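Local coordinates for protein nucleoporin NUP82 (Chaetomium thermophilum, PDB 5CWW) that probably serves as a structural component of the nuclear pore complex and as a docking partner for transport factors that associate with it transiently, at residues I299-V310 and E323-M334; T497-T505 and Y512-F520. One frame throughout, in Å; residues are numbered along the deposited sequence.

Contact 1 (I299-V310 and E323-M334); sequences IPSLSASIVAKV and ERLVAQQQLEWM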
loop_
_atom_site.group_PDB
_atom_site.type_symbol
_atom_site.label_atom_id
_atom_site.label_comp_id
_atom_site.label_asym_id
_atom_site.label_seq_id
_atom_site.Cartn_x
_atom_site.Cartn_y
_atom_site.Cartn_z
ATOM N N ILE B 299 5.558 -21.692 -9.508
ATOM C CA ILE B 299 4.408 -22.595 -9.551
ATOM C C ILE B 299 4.692 -23.956 -8.908
ATOM O O ILE B 299 3.884 -24.433 -8.111
ATOM C CB ILE B 299 3.922 -22.802 -11.006
ATOM C CG1 ILE B 299 3.307 -21.499 -11.526
ATOM C CG2 ILE B 299 2.889 -23.931 -11.088
ATOM C CD1 ILE B 299 2.852 -21.537 -12.974
ATOM N N PRO B 300 5.826 -24.594 -9.248
ATOM C CA PRO B 300 6.089 -25.891 -8.612
ATOM C C PRO B 300 6.263 -25.801 -7.094
ATOM O O PRO B 300 5.856 -26.723 -6.386
ATOM C CB PRO B 300 7.384 -26.363 -9.284
ATOM C CG PRO B 300 7.982 -25.149 -9.893
ATOM C CD PRO B 300 6.835 -24.274 -10.271
ATOM N N SER B 301 6.851 -24.715 -6.603
ATOM C CA SER B 301 7.029 -24.549 -5.165
ATOM C C SER B 301 5.679 -24.353 -4.475
ATOM O O SER B 301 5.447 -24.891 -3.393
ATOM C CB SER B 301 7.955 -23.367 -4.862
ATOM O OG SER B 301 7.286 -22.131 -5.038
ATOM N N LEU B 302 4.788 -23.593 -5.104
ATOM C CA LEU B 302 3.451 -23.380 -4.554
ATOM C C LEU B 302 2.630 -24.665 -4.544
ATOM O O LEU B 302 1.927 -24.945 -3.575
ATOM C CB LEU B 302 2.707 -22.298 -5.340
ATOM C CG LEU B 302 3.161 -20.857 -5.097
ATOM C CD1 LEU B 302 2.481 -19.917 -6.081
ATOM C CD2 LEU B 302 2.871 -20.429 -3.665
ATOM N N SER B 303 2.710 -25.437 -5.625
ATOM C CA SER B 303 1.997 -26.708 -5.703
ATOM C C SER B 303 2.347 -27.587 -4.509
ATOM O O SER B 303 1.464 -28.116 -3.836
ATOM C CB SER B 303 2.322 -27.436 -7.007
ATOM O OG SER B 303 1.946 -26.660 -8.132
ATOM N N ALA B 304 3.642 -27.729 -4.245
ATOM C CA ALA B 304 4.114 -28.538 -3.128
ATOM C C ALA B 304 3.577 -27.989 -1.810
ATOM O O ALA B 304 3.140 -28.744 -0.939
ATOM C CB ALA B 304 5.630 -28.578 -3.108
ATOM N N SER B 305 3.614 -26.668 -1.674
ATOM C CA SER B 305 3.124 -26.000 -0.475
ATOM C C SER B 305 1.634 -26.256 -0.271
ATOM O O SER B 305 1.185 -26.493 0.851
ATOM C CB SER B 305 3.390 -24.497 -0.560
ATOM O OG SER B 305 2.934 -23.832 0.603
ATOM N N ILE B 306 0.872 -26.208 -1.359
ATOM C CA ILE B 306 -0.569 -26.425 -1.292
ATOM C C ILE B 306 -0.872 -27.883 -0.971
ATOM O O ILE B 306 -1.666 -28.172 -0.075
ATOM C CB ILE B 306 -1.265 -26.022 -2.609
ATOM C CG1 ILE B 306 -1.158 -24.509 -2.813
ATOM C CG2 ILE B 306 -2.741 -26.425 -2.596
ATOM C CD1 ILE B 306 -1.571 -24.039 -4.189
ATOM N N VAL B 307 -0.241 -28.798 -1.702
ATOM C CA VAL B 307 -0.427 -30.229 -1.472
ATOM C C VAL B 307 -0.131 -30.581 -0.019
ATOM O O VAL B 307 -0.873 -31.339 0.606
ATOM C CB VAL B 307 0.475 -31.079 -2.401
ATOM C CG1 VAL B 307 0.490 -32.548 -1.972
ATOM C CG2 VAL B 307 0.009 -30.963 -3.845
ATOM N N ALA B 308 0.952 -30.024 0.512
ATOM C CA ALA B 308 1.354 -30.295 1.885
ATOM C C ALA B 308 0.314 -29.788 2.877
ATOM O O ALA B 308 0.062 -30.423 3.900
ATOM C CB ALA B 308 2.706 -29.664 2.174
ATOM N N LYS B 309 -0.290 -28.644 2.571
ATOM C CA LYS B 309 -1.272 -28.045 3.467
ATOM C C LYS B 309 -2.573 -28.845 3.468
ATOM O O LYS B 309 -3.231 -28.973 4.500
ATOM C CB LYS B 309 -1.547 -26.594 3.075
ATOM C CG LYS B 309 -2.239 -25.801 4.170
ATOM C CD LYS B 309 -2.765 -24.468 3.668
ATOM C CE LYS B 309 -3.299 -23.631 4.818
ATOM N NZ LYS B 309 -4.353 -24.343 5.601
ATOM N N VAL B 310 -2.941 -29.377 2.306
ATOM C CA VAL B 310 -4.107 -30.248 2.201
ATOM C C VAL B 310 -3.886 -31.518 3.012
ATOM O O VAL B 310 -4.790 -31.992 3.702
ATOM C CB VAL B 310 -4.407 -30.622 0.732
ATOM C CG1 VAL B 310 -5.500 -31.687 0.642
ATOM C CG2 VAL B 310 -4.807 -29.385 -0.057
ATOM N N GLU B 323 -10.072 -24.452 8.695
ATOM C CA GLU B 323 -8.696 -24.715 8.295
ATOM C C GLU B 323 -8.665 -25.565 7.029
ATOM O O GLU B 323 -7.763 -25.430 6.202
ATOM C CB GLU B 323 -7.939 -25.414 9.427
ATOM C CG GLU B 323 -6.452 -25.597 9.173
ATOM C CD GLU B 323 -5.745 -26.288 10.326
ATOM O OE1 GLU B 323 -4.497 -26.339 10.316
ATOM O OE2 GLU B 323 -6.437 -26.782 11.241
ATOM N N ARG B 324 -9.657 -26.442 6.883
ATOM C CA ARG B 324 -9.752 -27.305 5.711
ATOM C C ARG B 324 -10.200 -26.515 4.483
ATOM O O ARG B 324 -9.848 -26.855 3.352
ATOM C CB ARG B 324 -10.717 -28.464 5.970
ATOM C CG ARG B 324 -10.233 -29.452 7.026
ATOM C CD ARG B 324 -11.148 -30.666 7.139
ATOM N NE ARG B 324 -12.485 -30.324 7.622
ATOM C CZ ARG B 324 -13.562 -30.165 6.852
ATOM N NH1 ARG B 324 -13.487 -30.308 5.536
ATOM N NH2 ARG B 324 -14.727 -29.857 7.407
ATOM N N LEU B 325 -10.975 -25.459 4.711
ATOM C CA LEU B 325 -11.495 -24.645 3.620
ATOM C C LEU B 325 -10.386 -23.853 2.939
ATOM O O LEU B 325 -10.404 -23.672 1.724
ATOM C CB LEU B 325 -12.576 -23.691 4.136
ATOM C CG LEU B 325 -13.184 -22.729 3.110
ATOM C CD1 LEU B 325 -13.802 -23.485 1.944
ATOM C CD2 LEU B 325 -14.218 -21.831 3.773
ATOM N N VAL B 326 -9.420 -23.384 3.722
ATOM C CA VAL B 326 -8.297 -22.641 3.166
ATOM C C VAL B 326 -7.485 -23.554 2.258
ATOM O O VAL B 326 -7.078 -23.157 1.168
ATOM C CB VAL B 326 -7.389 -22.057 4.268
ATOM C CG1 VAL B 326 -6.235 -21.273 3.660
ATOM C CG2 VAL B 326 -8.192 -21.161 5.194
ATOM N N ALA B 327 -7.262 -24.785 2.710
ATOM C CA ALA B 327 -6.543 -25.768 1.910
ATOM C C ALA B 327 -7.327 -26.086 0.641
ATOM O O ALA B 327 -6.755 -26.193 -0.443
ATOM C CB ALA B 327 -6.294 -27.033 2.718
ATOM N N GLN B 328 -8.640 -26.232 0.786
ATOM C CA GLN B 328 -9.523 -26.479 -0.350
ATOM C C GLN B 328 -9.469 -25.354 -1.383
ATOM O O GLN B 328 -9.331 -25.608 -2.580
ATOM C CB GLN B 328 -10.964 -26.666 0.129
ATOM C CG GLN B 328 -11.330 -28.108 0.424
ATOM C CD GLN B 328 -11.359 -28.963 -0.828
ATOM O OE1 GLN B 328 -11.278 -28.452 -1.945
ATOM N NE2 GLN B 328 -11.472 -30.274 -0.646
ATOM N N GLN B 329 -9.583 -24.116 -0.915
ATOM C CA GLN B 329 -9.594 -22.962 -1.802
ATOM C C GLN B 329 -8.281 -22.841 -2.572
ATOM O O GLN B 329 -8.279 -22.541 -3.765
ATOM C CB GLN B 329 -9.865 -21.683 -1.009
ATOM C CG GLN B 329 -11.318 -21.528 -0.579
ATOM C CD GLN B 329 -11.560 -20.272 0.237
ATOM O OE1 GLN B 329 -10.641 -19.731 0.854
ATOM N NE2 GLN B 329 -12.797 -19.796 0.235
ATOM N N GLN B 330 -7.169 -23.086 -1.887
ATOM C CA GLN B 330 -5.856 -23.028 -2.519
ATOM C C GLN B 330 -5.692 -24.128 -3.561
ATOM O O GLN B 330 -5.083 -23.917 -4.606
ATOM C CB GLN B 330 -4.749 -23.146 -1.472
ATOM C CG GLN B 330 -4.554 -21.900 -0.628
ATOM C CD GLN B 330 -3.328 -21.991 0.261
ATOM O OE1 GLN B 330 -2.596 -22.980 0.226
ATOM N NE2 GLN B 330 -3.095 -20.958 1.061
ATOM N N LEU B 331 -6.232 -25.305 -3.265
ATOM C CA LEU B 331 -6.170 -26.422 -4.197
ATOM C C LEU B 331 -7.022 -26.140 -5.431
ATOM O O LEU B 331 -6.661 -26.510 -6.548
ATOM C CB LEU B 331 -6.629 -27.712 -3.516
ATOM C CG LEU B 331 -6.681 -28.962 -4.396
ATOM C CD1 LEU B 331 -5.340 -29.210 -5.070
ATOM C CD2 LEU B 331 -7.097 -30.168 -3.571
ATOM N N GLU B 332 -8.153 -25.477 -5.219
ATOM C CA GLU B 332 -9.037 -25.099 -6.313
ATOM C C GLU B 332 -8.356 -24.064 -7.207
ATOM O O GLU B 332 -8.411 -24.148 -8.434
ATOM C CB GLU B 332 -10.354 -24.555 -5.761
ATOM C CG GLU B 332 -11.417 -24.301 -6.813
ATOM C CD GLU B 332 -12.755 -23.924 -6.205
ATOM O OE1 GLU B 332 -12.854 -23.882 -4.960
ATOM O OE2 GLU B 332 -13.707 -23.671 -6.974
ATOM N N TRP B 333 -7.702 -23.097 -6.573
ATOM C CA TRP B 333 -6.928 -22.083 -7.279
ATOM C C TRP B 333 -5.851 -22.723 -8.154
ATOM O O TRP B 333 -5.714 -22.388 -9.331
ATOM C CB TRP B 333 -6.300 -21.120 -6.269
ATOM C CG TRP B 333 -5.529 -19.985 -6.865
ATOM C CD1 TRP B 333 -6.031 -18.794 -7.302
ATOM C CD2 TRP B 333 -4.111 -19.920 -7.066
ATOM N NE1 TRP B 333 -5.015 -17.994 -7.770
ATOM C CE2 TRP B 333 -3.827 -18.663 -7.635
ATOM C CE3 TRP B 333 -3.056 -20.803 -6.822
ATOM C CZ2 TRP B 333 -2.532 -18.270 -7.969
ATOM C CZ3 TRP B 333 -1.772 -20.411 -7.152
ATOM C CH2 TRP B 333 -1.522 -19.156 -7.720
ATOM N N MET B 334 -5.099 -23.656 -7.575
ATOM C CA MET B 334 -4.007 -24.314 -8.284
ATOM C C MET B 334 -4.501 -25.182 -9.439
ATOM O O MET B 334 -3.824 -25.300 -10.461
ATOM C CB MET B 334 -3.189 -25.172 -7.313
ATOM C CG MET B 334 -2.002 -25.893 -7.955
ATOM S SD MET B 334 -0.862 -24.782 -8.806
ATOM C CE MET B 334 -0.229 -23.824 -7.430
#

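Contact 2 (T497-T505 and Y512-F520); sequences TSPYSFYVT and YISLTPWVF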
loop_
_atom_site.group_PDB
_atom_site.type_symbol
_atom_site.label_atom_id
_atom_site.label_comp_id
_atom_site.label_asym_id
_atom_site.label_seq_id
_atom_site.Cartn_x
_atom_site.Cartn_y
_atom_site.Cartn_z
ATOM N N THR B 497 22.062 -3.308 -3.796
ATOM C CA THR B 497 22.976 -4.445 -3.655
ATOM C C THR B 497 22.396 -5.586 -2.821
ATOM O O THR B 497 22.816 -6.733 -2.960
ATOM C CB THR B 497 24.317 -4.017 -3.020
ATOM O OG1 THR B 497 24.132 -3.747 -1.624
ATOM C CG2 THR B 497 24.875 -2.780 -3.713
ATOM N N SER B 498 21.438 -5.273 -1.954
ATOM C CA SER B 498 20.828 -6.288 -1.098
ATOM C C SER B 498 19.407 -5.911 -0.683
ATOM O O SER B 498 19.159 -4.765 -0.314
ATOM C CB SER B 498 21.678 -6.507 0.150
ATOM O OG SER B 498 20.985 -7.307 1.091
ATOM N N PRO B 499 18.468 -6.872 -0.730
ATOM C CA PRO B 499 17.111 -6.550 -0.272
ATOM C C PRO B 499 17.052 -6.310 1.235
ATOM O O PRO B 499 16.131 -5.649 1.719
ATOM C CB PRO B 499 16.295 -7.796 -0.644
ATOM C CG PRO B 499 17.180 -8.629 -1.515
ATOM C CD PRO B 499 18.581 -8.276 -1.159
ATOM N N TYR B 500 18.032 -6.845 1.960
ATOM C CA TYR B 500 18.017 -6.802 3.418
ATOM C C TYR B 500 18.673 -5.538 3.952
ATOM O O TYR B 500 18.827 -5.373 5.160
ATOM C CB TYR B 500 18.695 -8.052 3.981
ATOM C CG TYR B 500 17.909 -9.300 3.661
ATOM C CD1 TYR B 500 16.758 -9.616 4.370
ATOM C CD2 TYR B 500 18.295 -10.142 2.630
ATOM C CE1 TYR B 500 16.021 -10.746 4.071
ATOM C CE2 TYR B 500 17.566 -11.276 2.323
ATOM C CZ TYR B 500 16.429 -11.572 3.046
ATOM O OH TYR B 500 15.699 -12.698 2.743
ATOM N N SER B 501 19.055 -4.648 3.043
ATOM C CA SER B 501 19.433 -3.290 3.408
ATOM C C SER B 501 18.456 -2.322 2.759
ATOM O O SER B 501 17.892 -2.616 1.708
ATOM C CB SER B 501 20.868 -2.987 2.972
ATOM O OG SER B 501 21.797 -3.765 3.708
ATOM N N PHE B 502 18.251 -1.171 3.387
ATOM C CA PHE B 502 17.336 -0.168 2.851
ATOM C C PHE B 502 17.572 1.177 3.527
ATOM O O PHE B 502 18.326 1.267 4.501
ATOM C CB PHE B 502 15.876 -0.608 3.028
ATOM C CG PHE B 502 15.532 -1.039 4.426
ATOM C CD1 PHE B 502 15.776 -2.336 4.846
ATOM C CD2 PHE B 502 14.950 -0.149 5.315
ATOM C CE1 PHE B 502 15.456 -2.735 6.131
ATOM C CE2 PHE B 502 14.626 -0.542 6.598
ATOM C CZ PHE B 502 14.881 -1.838 7.008
ATOM N N TYR B 503 16.932 2.217 3.000
ATOM C CA TYR B 503 17.142 3.576 3.484
ATOM C C TYR B 503 15.862 4.220 4.000
ATOM O O TYR B 503 14.762 3.856 3.596
ATOM C CB TYR B 503 17.738 4.438 2.376
ATOM C CG TYR B 503 19.005 3.857 1.815
ATOM C CD1 TYR B 503 20.226 4.114 2.416
ATOM C CD2 TYR B 503 18.984 3.048 0.687
ATOM C CE1 TYR B 503 21.389 3.580 1.917
ATOM C CE2 TYR B 503 20.150 2.509 0.175
ATOM C CZ TYR B 503 21.350 2.781 0.796
ATOM O OH TYR B 503 22.520 2.253 0.301
ATOM N N VAL B 504 16.033 5.179 4.905
ATOM C CA VAL B 504 14.941 6.016 5.381
ATOM C C VAL B 504 15.287 7.470 5.090
ATOM O O VAL B 504 16.294 7.984 5.581
ATOM C CB VAL B 504 14.686 5.821 6.891
ATOM C CG1 VAL B 504 13.665 6.830 7.418
ATOM C CG2 VAL B 504 14.216 4.405 7.165
ATOM N N THR B 505 14.453 8.119 4.281
ATOM C CA THR B 505 14.648 9.520 3.921
ATOM C C THR B 505 13.607 10.392 4.607
ATOM O O THR B 505 12.426 10.054 4.652
ATOM C CB THR B 505 14.568 9.736 2.396
ATOM O OG1 THR B 505 15.537 8.911 1.740
ATOM C CG2 THR B 505 14.830 11.198 2.043
ATOM N N TYR B 512 20.830 4.795 6.705
ATOM C CA TYR B 512 21.054 3.458 6.162
ATOM C C TYR B 512 20.722 2.409 7.217
ATOM O O TYR B 512 21.069 2.566 8.383
ATOM C CB TYR B 512 22.508 3.297 5.703
ATOM C CG TYR B 512 22.894 1.879 5.338
ATOM C CD1 TYR B 512 22.612 1.362 4.081
ATOM C CD2 TYR B 512 23.548 1.059 6.249
ATOM C CE1 TYR B 512 22.965 0.069 3.740
ATOM C CE2 TYR B 512 23.905 -0.238 5.917
ATOM C CZ TYR B 512 23.609 -0.727 4.660
ATOM O OH TYR B 512 23.959 -2.012 4.317
ATOM N N ILE B 513 20.036 1.348 6.800
ATOM C CA ILE B 513 19.646 0.268 7.700
ATOM C C ILE B 513 19.962 -1.068 7.043
ATOM O O ILE B 513 19.785 -1.220 5.834
ATOM C CB ILE B 513 18.135 0.318 8.046
ATOM C CG1 ILE B 513 17.784 1.630 8.753
ATOM C CG2 ILE B 513 17.740 -0.872 8.916
ATOM C CD1 ILE B 513 16.292 1.902 8.836
ATOM N N SER B 514 20.423 -2.032 7.836
ATOM C CA SER B 514 20.658 -3.380 7.330
ATOM C C SER B 514 20.291 -4.459 8.340
ATOM O O SER B 514 20.582 -4.334 9.530
ATOM C CB SER B 514 22.113 -3.558 6.927
ATOM O OG SER B 514 22.351 -4.917 6.611
ATOM N N LEU B 515 19.668 -5.523 7.844
ATOM C CA LEU B 515 19.240 -6.641 8.678
ATOM C C LEU B 515 20.205 -7.819 8.589
ATOM O O LEU B 515 19.988 -8.850 9.223
ATOM C CB LEU B 515 17.835 -7.088 8.275
ATOM C CG LEU B 515 16.818 -5.953 8.136
ATOM C CD1 LEU B 515 15.438 -6.505 7.805
ATOM C CD2 LEU B 515 16.772 -5.103 9.396
ATOM N N THR B 516 21.264 -7.664 7.801
ATOM C CA THR B 516 22.325 -8.665 7.741
ATOM C C THR B 516 23.422 -8.297 8.733
ATOM O O THR B 516 23.603 -7.121 9.041
ATOM C CB THR B 516 22.933 -8.777 6.331
ATOM O OG1 THR B 516 23.589 -7.550 5.989
ATOM C CG2 THR B 516 21.856 -9.083 5.301
ATOM N N PRO B 517 24.164 -9.299 9.238
ATOM C CA PRO B 517 24.022 -10.730 8.950
ATOM C C PRO B 517 22.964 -11.419 9.809
ATOM O O PRO B 517 22.838 -12.642 9.747
ATOM C CB PRO B 517 25.415 -11.281 9.263
ATOM C CG PRO B 517 25.915 -10.402 10.345
ATOM C CD PRO B 517 25.361 -9.029 10.057
ATOM N N TRP B 518 22.217 -10.650 10.595
ATOM C CA TRP B 518 21.274 -11.229 11.547
ATOM C C TRP B 518 20.236 -12.139 10.892
ATOM O O TRP B 518 19.873 -13.170 11.460
ATOM C CB TRP B 518 20.555 -10.127 12.325
ATOM C CG TRP B 518 19.375 -10.647 13.072
ATOM C CD1 TRP B 518 19.374 -11.236 14.300
ATOM C CD2 TRP B 518 18.013 -10.638 12.627
ATOM N NE1 TRP B 518 18.094 -11.595 14.649
ATOM C CE2 TRP B 518 17.241 -11.241 13.637
ATOM C CE3 TRP B 518 17.375 -10.181 11.472
ATOM C CZ2 TRP B 518 15.860 -11.393 13.529
ATOM C CZ3 TRP B 518 16.005 -10.332 11.366
ATOM C CH2 TRP B 518 15.262 -10.933 12.389
ATOM N N VAL B 519 19.754 -11.765 9.711
ATOM C CA VAL B 519 18.750 -12.569 9.019
ATOM C C VAL B 519 19.352 -13.891 8.553
ATOM O O VAL B 519 18.667 -14.912 8.500
ATOM C CB VAL B 519 18.143 -11.831 7.798
ATOM C CG1 VAL B 519 17.295 -10.660 8.250
ATOM C CG2 VAL B 519 19.228 -11.379 6.827
ATOM N N PHE B 520 20.638 -13.865 8.220
ATOM C CA PHE B 520 21.347 -15.068 7.801
ATOM C C PHE B 520 21.565 -16.026 8.974
ATOM O O PHE B 520 21.532 -17.243 8.798
ATOM C CB PHE B 520 22.690 -14.700 7.164
ATOM C CG PHE B 520 22.565 -13.893 5.900
ATOM C CD1 PHE B 520 21.664 -14.256 4.910
ATOM C CD2 PHE B 520 23.346 -12.767 5.703
ATOM C CE1 PHE B 520 21.551 -13.512 3.748
ATOM C CE2 PHE B 520 23.237 -12.021 4.543
ATOM C CZ PHE B 520 22.338 -12.394 3.565
#

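Contact 1 (I299-V310 and E323-M334)
E323 and V326 receive the long side chain of K309 at one end of an antiparallel helical hairpin, which is inserted between two strands of one blade of the N-terminal β-propeller. The axes of the two segments approach to 9.0 Å at 147°, and side chains interlock as knobs into holes. K309 is one knob, seated among E323, V326, A327 and Q330. The K309 chain leaves opposite its own backbone N (chi1 -164°), runs extended and bends at the last torsion, bringing NZ to 3.6 Å from the backbone O of E323. The E323 carboxylate stays farther away, its OE1 5.1 Å from K309 NZ, so any attraction between the two is probably weak and long-range; the K309 side chain also touches E447 of a loop. V326 CG1 packs against K309 CE. A327 presents only a methyl, and here the backbones come close, with 5.1 Å between the CA atoms of A327 and V310; V310 CG2 rests on that methyl. Q330 crosses K309 at about a right angle, its OE1 lying 3.7 Å from I306 CG1. The other end of the amide faces the same loop, where NE2 donates to A448 O and E447 OE1. L331 lays its CB against I306 CG2, toward the more exposed side. The W333 ring offers its edge to I306 CD1 and meets the rings of W450 and W267, joining the hairpin to neighbouring loops. M334 is the second knob, held among I299, L302, S303 and I306. Bends at chi2 (56°) and chi3 curl the end of its chain, so that CE lies 3.5 Å from I306 CD1. Its SD lies 3.4 Å from S303 OG, a hydroxyl that donates back to I299 O at 3.0 Å, above the plane of that carbonyl.

Contact 2 (T497-T505 and Y512-F520)
The F502 ring has I513 CB over one face, offset toward the rim, and L515 CG at its edge. V519 CG2 lies over a face of the Y500 ring in a CH-pi contact, 4.2 Å from the ring centroid. Y503 CE1 lies in the plane of the Y512 ring at its edge, 3.3 Å from Y512 CD1; the rings meet obliquely, planes at 56°. F502, I513, Y503 and Y512 belong to a β-hairpin: F502 and I513 form the antiparallel hydrogen-bonded pair, with S501–S514 and Y503–Y512 as non-hydrogen-bonded pairs beside it. Just beyond the strands, L515 N donates to Y500 O at 2.8 Å. Y512 has CG anti to the backbone N (chi1 170°), which lays its ring along the strand and sets OH 2.8 Å from S501 OG. S514 OG donates weakly to S501 OG and accepts from T516 N, making an ST turn, and from T516 OG1. A phenylalanine in place of Y512 would probably leave the S501 hydroxyl without its bond to the tyrosine OH and more dependent on the weak one from S514. F502 and I513 thus join the strands by apolar contact, whereas across the Y503–Y512 face hydroxyls give the buried serine oxygens partners.

Overall arrangement
Both contacts belong to the N-terminal β-propeller part of NUP82, and they follow one another along the chain, contact 1 closing before contact 2 opens. They do not touch: their centres are 32 Å apart and their nearest atoms about 15 Å. Contact 1 joins the helices of an insertion between strands 281-284 and 369-370, centred 26 Å from the centre of the chain, and A308 on its first helix packs against a basic side chain of another protein chain. Contact 2, centred 16 Å from the chain centre, lies deeper, pairing the two inner strands of a four-stranded blade that packs on strands 389-395, 427-432 and 437-441.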